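Local coordinates for oxidase/hydroxylase (Streptomyces hygroscopicus subsp. hygroscopicus, PDB 4XCB), which probably acts as a metal- and 2-oxoglutarate-dependent oxygenase in hygromycin B biosynthesis, and binds nickel, 2-oxoglutarate and hygromycin B in the crystal, at residues 82-87 with 229-234; 109-114 with 166-171; 143-148 with 219-224. All blocks are in the same frame, centred on the assembly; numbering follows the deposited sequence.

Contact 1. Residues 82-87 with 229-234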
loop_
_atom_site.group_PDB
_atom_site.type_symbol
_atom_site.label_atom_id
_atom_site.label_comp_id
_atom_site.label_asym_id
_atom_site.label_seq_id
_atom_site.Cartn_x
_atom_site.Cartn_y
_atom_site.Cartn_z
ATOM N N VAL A 82 -11.475 -7.866 11.109
ATOM C CA VAL A 82 -10.158 -8.472 11.383
ATOM C C VAL A 82 -9.788 -9.541 10.355
ATOM O O VAL A 82 -8.674 -9.555 9.829
ATOM C CB VAL A 82 -10.111 -9.088 12.788
ATOM C CG1 VAL A 82 -8.736 -9.676 13.080
ATOM C CG2 VAL A 82 -10.438 -8.041 13.831
ATOM N N ASN A 83 -10.729 -10.435 10.066
ATOM C CA ASN A 83 -10.550 -11.485 9.063
ATOM C C ASN A 83 -9.274 -12.321 9.280
ATOM O O ASN A 83 -8.522 -12.632 8.346
ATOM C CB ASN A 83 -10.578 -10.874 7.661
ATOM C CG ASN A 83 -11.991 -10.557 7.207
ATOM O OD1 ASN A 83 -12.825 -11.461 7.091
ATOM N ND2 ASN A 83 -12.275 -9.273 6.956
ATOM N N GLN A 84 -9.048 -12.660 10.547
ATOM C CA GLN A 84 -7.978 -13.570 10.980
ATOM C C GLN A 84 -8.559 -14.503 12.031
ATOM O O GLN A 84 -9.565 -14.159 12.658
ATOM C CB GLN A 84 -6.800 -12.810 11.589
ATOM C CG GLN A 84 -6.174 -11.792 10.681
ATOM C CD GLN A 84 -5.214 -12.425 9.692
ATOM O OE1 GLN A 84 -4.086 -12.752 10.025
ATOM N NE2 GLN A 84 -5.659 -12.564 8.462
ATOM N N PRO A 85 -7.920 -15.670 12.244
ATOM C CA PRO A 85 -8.250 -16.440 13.445
ATOM C C PRO A 85 -8.135 -15.519 14.651
ATOM O O PRO A 85 -7.141 -14.819 14.792
ATOM C CB PRO A 85 -7.197 -17.561 13.466
ATOM C CG PRO A 85 -6.727 -17.672 12.049
ATOM C CD PRO A 85 -6.814 -16.272 11.481
ATOM N N LEU A 86 -9.166 -15.511 15.484
ATOM C CA LEU A 86 -9.382 -14.480 16.486
ATOM C C LEU A 86 -8.970 -14.866 17.896
ATOM O O LEU A 86 -9.123 -16.020 18.313
ATOM C CB LEU A 86 -10.861 -14.121 16.501
ATOM C CG LEU A 86 -11.346 -12.682 16.586
ATOM C CD1 LEU A 86 -10.508 -11.716 15.750
ATOM C CD2 LEU A 86 -12.791 -12.695 16.126
ATOM N N ARG A 87 -8.501 -13.870 18.638
ATOM C CA ARG A 87 -8.241 -14.020 20.060
ATOM C C ARG A 87 -8.781 -12.801 20.807
ATOM O O ARG A 87 -8.716 -11.681 20.310
ATOM C CB ARG A 87 -6.744 -14.201 20.300
ATOM C CG ARG A 87 -6.365 -14.447 21.734
ATOM C CD ARG A 87 -4.850 -14.449 21.912
ATOM N NE ARG A 87 -4.539 -14.891 23.262
ATOM C CZ ARG A 87 -3.323 -14.964 23.785
ATOM N NH1 ARG A 87 -2.259 -14.602 23.080
ATOM N NH2 ARG A 87 -3.176 -15.402 25.032
ATOM N N PRO A 229 -5.594 -10.987 16.173
ATOM C CA PRO A 229 -5.223 -12.330 15.724
ATOM C C PRO A 229 -4.708 -13.214 16.843
ATOM O O PRO A 229 -4.271 -12.719 17.866
ATOM C CB PRO A 229 -4.118 -12.061 14.695
ATOM C CG PRO A 229 -4.281 -10.626 14.327
ATOM C CD PRO A 229 -4.746 -9.950 15.556
ATOM N N THR A 230 -4.763 -14.520 16.634
ATOM C CA THR A 230 -4.326 -15.460 17.656
ATOM C C THR A 230 -2.863 -15.321 18.040
ATOM O O THR A 230 -2.474 -15.788 19.111
ATOM C CB THR A 230 -4.561 -16.914 17.212
ATOM O OG1 THR A 230 -3.923 -17.150 15.946
ATOM C CG2 THR A 230 -6.040 -17.181 17.089
ATOM N N PHE A 231 -2.057 -14.688 17.197
ATOM C CA PHE A 231 -0.636 -14.535 17.506
ATOM C C PHE A 231 -0.334 -13.215 18.214
ATOM O O PHE A 231 0.825 -12.941 18.509
ATOM C CB PHE A 231 0.221 -14.656 16.236
ATOM C CG PHE A 231 -0.246 -13.803 15.101
ATOM C CD1 PHE A 231 -1.096 -14.315 14.129
ATOM C CD2 PHE A 231 0.146 -12.482 15.017
ATOM C CE1 PHE A 231 -1.534 -13.525 13.088
ATOM C CE2 PHE A 231 -0.300 -11.686 13.974
ATOM C CZ PHE A 231 -1.145 -12.212 13.018
ATOM N N PHE A 232 -1.358 -12.395 18.465
ATOM C CA PHE A 232 -1.190 -11.226 19.330
ATOM C C PHE A 232 -1.231 -11.656 20.791
ATOM O O PHE A 232 -1.999 -12.551 21.151
ATOM C CB PHE A 232 -2.279 -10.168 19.086
ATOM C CG PHE A 232 -1.950 -9.181 17.991
ATOM C CD1 PHE A 232 -1.175 -9.547 16.905
ATOM C CD2 PHE A 232 -2.457 -7.891 18.046
ATOM C CE1 PHE A 232 -0.891 -8.627 15.898
ATOM C CE2 PHE A 232 -2.185 -6.981 17.046
ATOM C CZ PHE A 232 -1.410 -7.342 15.980
ATOM N N THR A 233 -0.402 -11.036 21.627
ATOM C CA THR A 233 -0.482 -11.273 23.070
ATOM C C THR A 233 -1.649 -10.506 23.700
ATOM O O THR A 233 -2.102 -9.485 23.168
ATOM C CB THR A 233 0.814 -10.865 23.807
ATOM O OG1 THR A 233 1.070 -9.467 23.614
ATOM C CG2 THR A 233 1.996 -11.678 23.339
ATOM N N GLU A 234 -2.134 -10.982 24.848
ATOM C CA GLU A 234 -3.186 -10.248 25.548
ATOM C C GLU A 234 -2.653 -8.865 25.898
ATOM O O GLU A 234 -1.447 -8.704 26.106
ATOM C CB GLU A 234 -3.655 -11.006 26.788
ATOM C CG GLU A 234 -4.510 -12.211 26.428
ATOM C CD GLU A 234 -4.763 -13.148 27.596
ATOM O OE1 GLU A 234 -4.236 -12.887 28.695
ATOM O OE2 GLU A 234 -5.484 -14.151 27.397
HETATM O O HOH W 1 -6.963 -14.562 25.011
#
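The start of strand 86-96 meets the end of strand 220-229 at Leu86 and Pro229, an antiparallel non-hydrogen-bonded pair with the CA atoms 4.7 Å apart, and the backbone from Pro229 to Phe232 then folds into a type I beta turn. Thr230 N gives a weak, bent hydrogen bond of 3.0 Å to Pro85 O, which the CA-H of Pro229 also approaches; Pro85, lacking an N-H, cannot return a bond. The methyl CG2 of Thr230 lies alongside, 3.8 Å from Pro85 CB, while its OG1 turns to Gly249 O of the second subunit. Arg87 makes the largest share of the contact. Its CG is anti to the backbone N (chi1 -177°) and the chain stays extended to NE, so the side chain runs past the turn and delivers NH1 to Phe232 O at 2.8 Å. That bond lies in the carbonyl plane on a lone pair but is bent at the hydrogen (136°). The two strands are neighbours in the larger sheet of the double-stranded beta-helix, and Arg87 ties the chain leaving that sheet back to it. Glu234 crosses the arginine at about a right angle, its CG 3.6 Å above one face of the guanidinium near the rim. Its OE2 makes a long salt bridge of 3.5 Å to Arg87 NH2, and a water that accepts from Arg87 NE also lies at hydrogen-bonding distance of Glu234 OE2, bridging the two. At the other end Gln84, bent at chi2, bonds through NE2 to Asn83 O and to Arg121 O of the second subunit. Gln84 OE1 lies at the edge of the Phe231 ring, 4.1 Å from CE1, and accepts from Leu123 N of that subunit.

Contact 2. Residues 109-114 with 166-171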
loop_
_atom_site.group_PDB
_atom_site.type_symbol
_atom_site.label_atom_id
_atom_site.label_comp_id
_atom_site.label_asym_id
_atom_site.label_seq_id
_atom_site.Cartn_x
_atom_site.Cartn_y
_atom_site.Cartn_z
ATOM N N SER A 109 0.148 7.174 12.009
ATOM C CA SER A 109 1.543 7.544 11.773
ATOM C C SER A 109 2.241 8.308 12.904
ATOM O O SER A 109 3.232 9.011 12.660
ATOM C CB SER A 109 1.644 8.369 10.486
ATOM O OG SER A 109 1.379 7.564 9.347
ATOM N N GLU A 110 1.776 8.150 14.140
ATOM C CA GLU A 110 2.404 8.841 15.252
ATOM C C GLU A 110 3.767 8.241 15.529
ATOM O O GLU A 110 4.030 7.083 15.161
ATOM C CB GLU A 110 1.505 8.802 16.484
ATOM C CG GLU A 110 0.163 9.486 16.207
ATOM C CD GLU A 110 0.330 10.928 15.730
ATOM O OE1 GLU A 110 0.991 11.702 16.438
ATOM O OE2 GLU A 110 -0.189 11.276 14.655
ATOM N N LEU A 111 4.628 9.021 16.175
ATOM C CA LEU A 111 6.033 8.659 16.314
ATOM C C LEU A 111 6.338 7.956 17.622
ATOM O O LEU A 111 5.626 8.098 18.617
ATOM C CB LEU A 111 6.919 9.903 16.184
ATOM C CG LEU A 111 6.642 10.771 14.959
ATOM C CD1 LEU A 111 7.466 12.058 15.001
ATOM C CD2 LEU A 111 6.914 9.993 13.678
ATOM N N LEU A 112 7.415 7.178 17.601
ATOM C CA LEU A 112 7.960 6.557 18.797
ATOM C C LEU A 112 9.471 6.619 18.687
ATOM O O LEU A 112 10.027 6.251 17.656
ATOM C CB LEU A 112 7.474 5.112 18.943
ATOM C CG LEU A 112 8.100 4.254 20.043
ATOM C CD1 LEU A 112 7.788 4.807 21.416
ATOM C CD2 LEU A 112 7.618 2.803 19.928
ATOM N N ASP A 113 10.121 7.128 19.731
ATOM C CA ASP A 113 11.572 7.192 19.771
ATOM C C ASP A 113 12.070 5.905 20.400
ATOM O O ASP A 113 11.626 5.535 21.494
ATOM C CB ASP A 113 12.068 8.395 20.578
ATOM C CG ASP A 113 11.573 9.720 20.026
ATOM O OD1 ASP A 113 11.395 9.833 18.794
ATOM O OD2 ASP A 113 11.359 10.654 20.829
ATOM N N LEU A 114 12.982 5.226 19.710
ATOM C CA LEU A 114 13.534 3.970 20.210
ATOM C C LEU A 114 15.018 4.042 20.545
ATOM O O LEU A 114 15.711 3.023 20.533
ATOM C CB LEU A 114 13.314 2.854 19.194
ATOM C CG LEU A 114 11.858 2.495 18.920
ATOM C CD1 LEU A 114 11.781 1.492 17.794
ATOM C CD2 LEU A 114 11.222 1.937 20.179
ATOM N N ASN A 166 -0.784 9.471 6.943
ATOM C CA ASN A 166 0.619 9.220 6.586
ATOM C C ASN A 166 1.599 10.147 7.301
ATOM O O ASN A 166 2.809 9.918 7.271
ATOM C CB ASN A 166 0.833 9.353 5.082
ATOM C CG ASN A 166 0.214 8.226 4.302
ATOM O OD1 ASN A 166 0.587 7.055 4.473
ATOM N ND2 ASN A 166 -0.707 8.563 3.408
ATOM N N PHE A 167 1.083 11.192 7.944
ATOM C CA PHE A 167 1.915 12.133 8.681
ATOM C C PHE A 167 1.591 12.059 10.165
ATOM O O PHE A 167 0.453 11.765 10.525
ATOM C CB PHE A 167 1.694 13.577 8.212
ATOM C CG PHE A 167 2.004 13.826 6.755
ATOM C CD1 PHE A 167 3.322 13.959 6.321
ATOM C CD2 PHE A 167 0.988 13.950 5.834
ATOM C CE1 PHE A 167 3.601 14.216 4.993
ATOM C CE2 PHE A 167 1.262 14.206 4.496
ATOM C CZ PHE A 167 2.575 14.332 4.082
ATOM N N PRO A 168 2.572 12.354 11.030
ATOM C CA PRO A 168 2.292 12.435 12.465
ATOM C C PRO A 168 1.665 13.773 12.832
ATOM O O PRO A 168 1.911 14.785 12.163
ATOM C CB PRO A 168 3.674 12.280 13.100
ATOM C CG PRO A 168 4.583 12.904 12.076
ATOM C CD PRO A 168 4.012 12.499 10.746
ATOM N N LEU A 169 0.863 13.772 13.887
ATOM C CA LEU A 169 0.136 14.973 14.289
ATOM C C LEU A 169 0.608 15.510 15.641
ATOM O O LEU A 169 0.795 16.713 15.812
ATOM C CB LEU A 169 -1.360 14.681 14.339
ATOM C CG LEU A 169 -2.214 15.888 14.740
ATOM C CD1 LEU A 169 -2.316 16.881 13.589
ATOM C CD2 LEU A 169 -3.584 15.450 15.201
ATOM N N LEU A 170 0.824 14.627 16.604
ATOM C CA LEU A 170 1.003 15.087 17.966
ATOM C C LEU A 170 2.383 15.675 18.269
ATOM O O LEU A 170 2.498 16.592 19.086
ATOM C CB LEU A 170 0.689 13.948 18.934
ATOM C CG LEU A 170 -0.794 13.553 18.902
ATOM C CD1 LEU A 170 -1.127 12.588 20.053
ATOM C CD2 LEU A 170 -1.705 14.790 18.941
ATOM N N ARG A 171 3.425 15.156 17.623
ATOM C CA ARG A 171 4.789 15.555 17.969
ATOM C C ARG A 171 5.028 17.035 17.640
ATOM O O ARG A 171 5.590 17.766 18.450
ATOM C CB ARG A 171 5.816 14.666 17.253
ATOM C CG ARG A 171 7.263 14.840 17.709
ATOM C CD ARG A 171 7.483 14.340 19.132
ATOM N NE ARG A 171 7.282 12.895 19.279
ATOM C CZ ARG A 171 8.255 11.991 19.233
ATOM N NH1 ARG A 171 9.511 12.369 19.039
ATOM N NH2 ARG A 171 7.974 10.700 19.390
HETATM O O HOH W 2 -0.639 9.919 12.643
#
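At the N-terminus of helix 170-175, in this double-stranded beta-helix protein of the PhyH family, the carboxylate of Glu110 accepts the backbone N-H groups of Leu169 and Leu170. OE2 takes Leu169 N at 2.8 Å and OE1 takes Leu170 N at 2.9 Å, each through its syn lone pair, the latter nearly straight (166°). CG is anti to the carbonyl carbon, and a bend at chi2 (-56°) swings the group back toward the helix, although the CA-CB bond starts out away from it. The helix start and the two N-H donors would be expected to favour the charged form. A water further fixes OE2, accepting from Ser109 N and donating to OE2 and to Phe167 O. Next to this grip Leu111 packs its CG on Pro168 CB at 3.8 Å, and its CD1 sits over the centre of the Arg171 guanidinium. Arg171, bent at chi2 and chi3, also has a salt bridge from NE to Asp254, and Gln118 NE2 holds Asp113 OD1. Asp113 and Arg171 meet tip to tip with their planes almost perpendicular (88°), and Arg171 NH1 reaches the syn lone pair of Asp113 OD1 at 3.2 Å, in the guanidinium plane.

Contact 3. Residues 143-148 with 219-224; sequences VYLSDI and DRLLTA. With AKG (2-oxoglutaric acid), chain F.
Strands 139-144 and 220-229 pair antiparallel, with Val143 and Thr223 hydrogen-bonded to each other in both directions (Val143 N to Thr223 O 2.8 Å, Thr223 N to Val143 O 3.0 Å) and Tyr144 opposite Leu222 as a non-hydrogen-bonded pair. Leu145 N adds a bond to Leu221 O at 2.9 Å. Beyond it the side chain replaces the backbone: Ser146 OG, between N and carbonyl carbon (chi1 62°), accepts from Leu221 N at 3.1 Å. On the face of Val143 and Thr223, Thr223 OG1 lies buried against Val143 CB without a polar partner. On the other face Tyr144 and Leu222 run side by side, CE2 of the ring 3.6 Å from Leu222 CD1. Arg220 is extended to NE, with Ile148 CD1 3.2 Å above one face of its guanidinium, near the rim. Its NH2 gives a nearly straight bond (172°) to O3 of 2-oxoglutarate at 2.8 Å, and NH1 binds O4. Tyr144 OH donates to the same O3, which lies in the plane of both groups, at their edges. Arg220 and Tyr144 thus hold the far carboxylate and, with Tyr92, form part of the cosubstrate site of this PhyH-family double-stranded beta-helix.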
loop_
_atom_site.group_PDB
_atom_site.type_symbol
_atom_site.label_atom_id
_atom_site.label_comp_id
_atom_site.label_asym_id
_atom_site.label_seq_id
_atom_site.Cartn_x
_atom_site.Cartn_y
_atom_site.Cartn_z
ATOM N N VAL A 143 -19.236 -1.304 24.098
ATOM C CA VAL A 143 -20.639 -1.442 24.432
ATOM C C VAL A 143 -21.026 -0.344 25.423
ATOM O O VAL A 143 -20.666 -0.382 26.610
ATOM C CB VAL A 143 -20.942 -2.830 25.042
ATOM C CG1 VAL A 143 -22.447 -2.946 25.311
ATOM C CG2 VAL A 143 -20.430 -3.950 24.128
ATOM N N TYR A 144 -21.760 0.650 24.941
ATOM C CA TYR A 144 -22.132 1.753 25.812
ATOM C C TYR A 144 -23.328 1.387 26.666
ATOM O O TYR A 144 -24.285 0.772 26.188
ATOM C CB TYR A 144 -22.417 3.012 24.995
ATOM C CG TYR A 144 -21.169 3.639 24.430
ATOM C CD1 TYR A 144 -20.731 3.321 23.147
ATOM C CD2 TYR A 144 -20.404 4.521 25.194
ATOM C CE1 TYR A 144 -19.576 3.885 22.628
ATOM C CE2 TYR A 144 -19.238 5.087 24.680
ATOM C CZ TYR A 144 -18.835 4.766 23.401
ATOM O OH TYR A 144 -17.684 5.335 22.886
ATOM N N LEU A 145 -23.262 1.759 27.935
ATOM C CA LEU A 145 -24.299 1.404 28.890
ATOM C C LEU A 145 -24.923 2.660 29.466
ATOM O O LEU A 145 -25.586 2.610 30.500
ATOM C CB LEU A 145 -23.729 0.540 30.018
ATOM C CG LEU A 145 -23.099 -0.797 29.625
ATOM C CD1 LEU A 145 -22.573 -1.539 30.857
ATOM C CD2 LEU A 145 -24.089 -1.645 28.847
ATOM N N SER A 146 -24.687 3.793 28.804
ATOM C CA SER A 146 -25.392 5.029 29.131
ATOM C C SER A 146 -25.521 5.870 27.868
ATOM O O SER A 146 -24.832 5.624 26.882
ATOM C CB SER A 146 -24.675 5.805 30.236
ATOM O OG SER A 146 -23.373 6.214 29.852
ATOM N N ASP A 147 -26.422 6.846 27.902
ATOM C CA ASP A 147 -26.636 7.734 26.770
ATOM C C ASP A 147 -25.605 8.843 26.779
ATOM O O ASP A 147 -25.338 9.448 27.820
ATOM C CB ASP A 147 -28.029 8.352 26.805
ATOM C CG ASP A 147 -29.132 7.352 26.543
ATOM O OD1 ASP A 147 -30.307 7.735 26.728
ATOM O OD2 ASP A 147 -28.850 6.200 26.154
ATOM N N ILE A 148 -25.035 9.111 25.611
ATOM C CA ILE A 148 -24.065 10.176 25.447
ATOM C C ILE A 148 -24.518 10.986 24.230
ATOM O O ILE A 148 -24.283 10.605 23.081
ATOM C CB ILE A 148 -22.626 9.614 25.277
ATOM C CG1 ILE A 148 -22.275 8.678 26.439
ATOM C CG2 ILE A 148 -21.634 10.758 25.192
ATOM C CD1 ILE A 148 -20.960 7.928 26.260
ATOM N N ASP A 219 -23.476 8.918 35.911
ATOM C CA ASP A 219 -22.298 8.156 35.492
ATOM C C ASP A 219 -22.262 7.890 33.998
ATOM O O ASP A 219 -23.269 7.525 33.393
ATOM C CB ASP A 219 -22.228 6.811 36.213
ATOM C CG ASP A 219 -21.848 6.946 37.668
ATOM O OD1 ASP A 219 -21.678 5.898 38.332
ATOM O OD2 ASP A 219 -21.719 8.094 38.143
ATOM N N ARG A 220 -21.080 8.045 33.415
ATOM C CA ARG A 220 -20.854 7.651 32.033
ATOM C C ARG A 220 -20.246 6.261 32.087
ATOM O O ARG A 220 -19.264 6.045 32.795
ATOM C CB ARG A 220 -19.936 8.645 31.324
ATOM C CG ARG A 220 -19.659 8.363 29.860
ATOM C CD ARG A 220 -18.450 9.196 29.412
ATOM N NE ARG A 220 -18.294 9.255 27.960
ATOM C CZ ARG A 220 -17.653 8.338 27.245
ATOM N NH1 ARG A 220 -17.139 7.272 27.854
ATOM N NH2 ARG A 220 -17.548 8.481 25.926
ATOM N N LEU A 221 -20.830 5.318 31.353
ATOM C CA LEU A 221 -20.504 3.907 31.567
ATOM C C LEU A 221 -20.402 3.108 30.269
ATOM O O LEU A 221 -21.254 3.206 29.394
ATOM C CB LEU A 221 -21.557 3.266 32.475
ATOM C CG LEU A 221 -21.165 1.926 33.103
ATOM C CD1 LEU A 221 -19.952 2.085 34.006
ATOM C CD2 LEU A 221 -22.339 1.356 33.883
ATOM N N LEU A 222 -19.359 2.296 30.154
ATOM C CA LEU A 222 -19.253 1.417 29.005
ATOM C C LEU A 222 -18.324 0.267 29.304
ATOM O O LEU A 222 -17.581 0.298 30.279
ATOM C CB LEU A 222 -18.754 2.167 27.769
ATOM C CG LEU A 222 -17.247 2.407 27.687
ATOM C CD1 LEU A 222 -16.868 2.905 26.314
ATOM C CD2 LEU A 222 -16.787 3.383 28.743
ATOM N N THR A 223 -18.396 -0.753 28.458
ATOM C CA THR A 223 -17.467 -1.872 28.522
ATOM C C THR A 223 -16.808 -2.053 27.163
ATOM O O THR A 223 -17.456 -1.913 26.130
ATOM C CB THR A 223 -18.180 -3.167 28.941
ATOM O OG1 THR A 223 -19.235 -3.440 28.009
ATOM C CG2 THR A 223 -18.778 -3.008 30.340
ATOM N N ALA A 224 -15.512 -2.328 27.164
ATOM C CA ALA A 224 -14.740 -2.405 25.929
ATOM C C ALA A 224 -14.106 -3.773 25.796
ATOM O O ALA A 224 -13.513 -4.286 26.752
ATOM C CB ALA A 224 -13.665 -1.344 25.906
HETATM C C1 AKG F . -10.577 3.633 25.223
HETATM O O1 AKG F . -9.443 3.428 24.686
HETATM O O2 AKG F . -10.902 3.040 26.296
HETATM C C2 AKG F . -11.547 4.584 24.576
HETATM O O5 AKG F . -11.242 5.039 23.488
HETATM C C3 AKG F . -12.826 4.975 25.297
HETATM C C4 AKG F . -13.907 5.492 24.378
HETATM C C5 AKG F . -15.026 6.117 25.198
HETATM O O3 AKG F . -16.091 6.487 24.629
HETATM O O4 AKG F . -14.879 6.257 26.442
#

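Overall arrangement
The three contacts lie far apart, with centres about 25 Å (contacts 1 and 2), about 26 Å (1 and 3) and about 30 Å (2 and 3) from one another, and none touches another. Contacts 1 and 3 share the larger sheet: strand 220-229 pairs with 139-144 on one side and 86-96 on the other, so contact 3 holds its beginning and contact 1 its end. Contact 2 lies across the chain's centre from contact 3. Along the chain, both fall between the segments of contact 1, and their own segments alternate. Contact 3 supplies residues that bind 2-oxoglutarate and is touched by no other chain; contacts 1 and 2 meet the second subunit, contact 2 also the third.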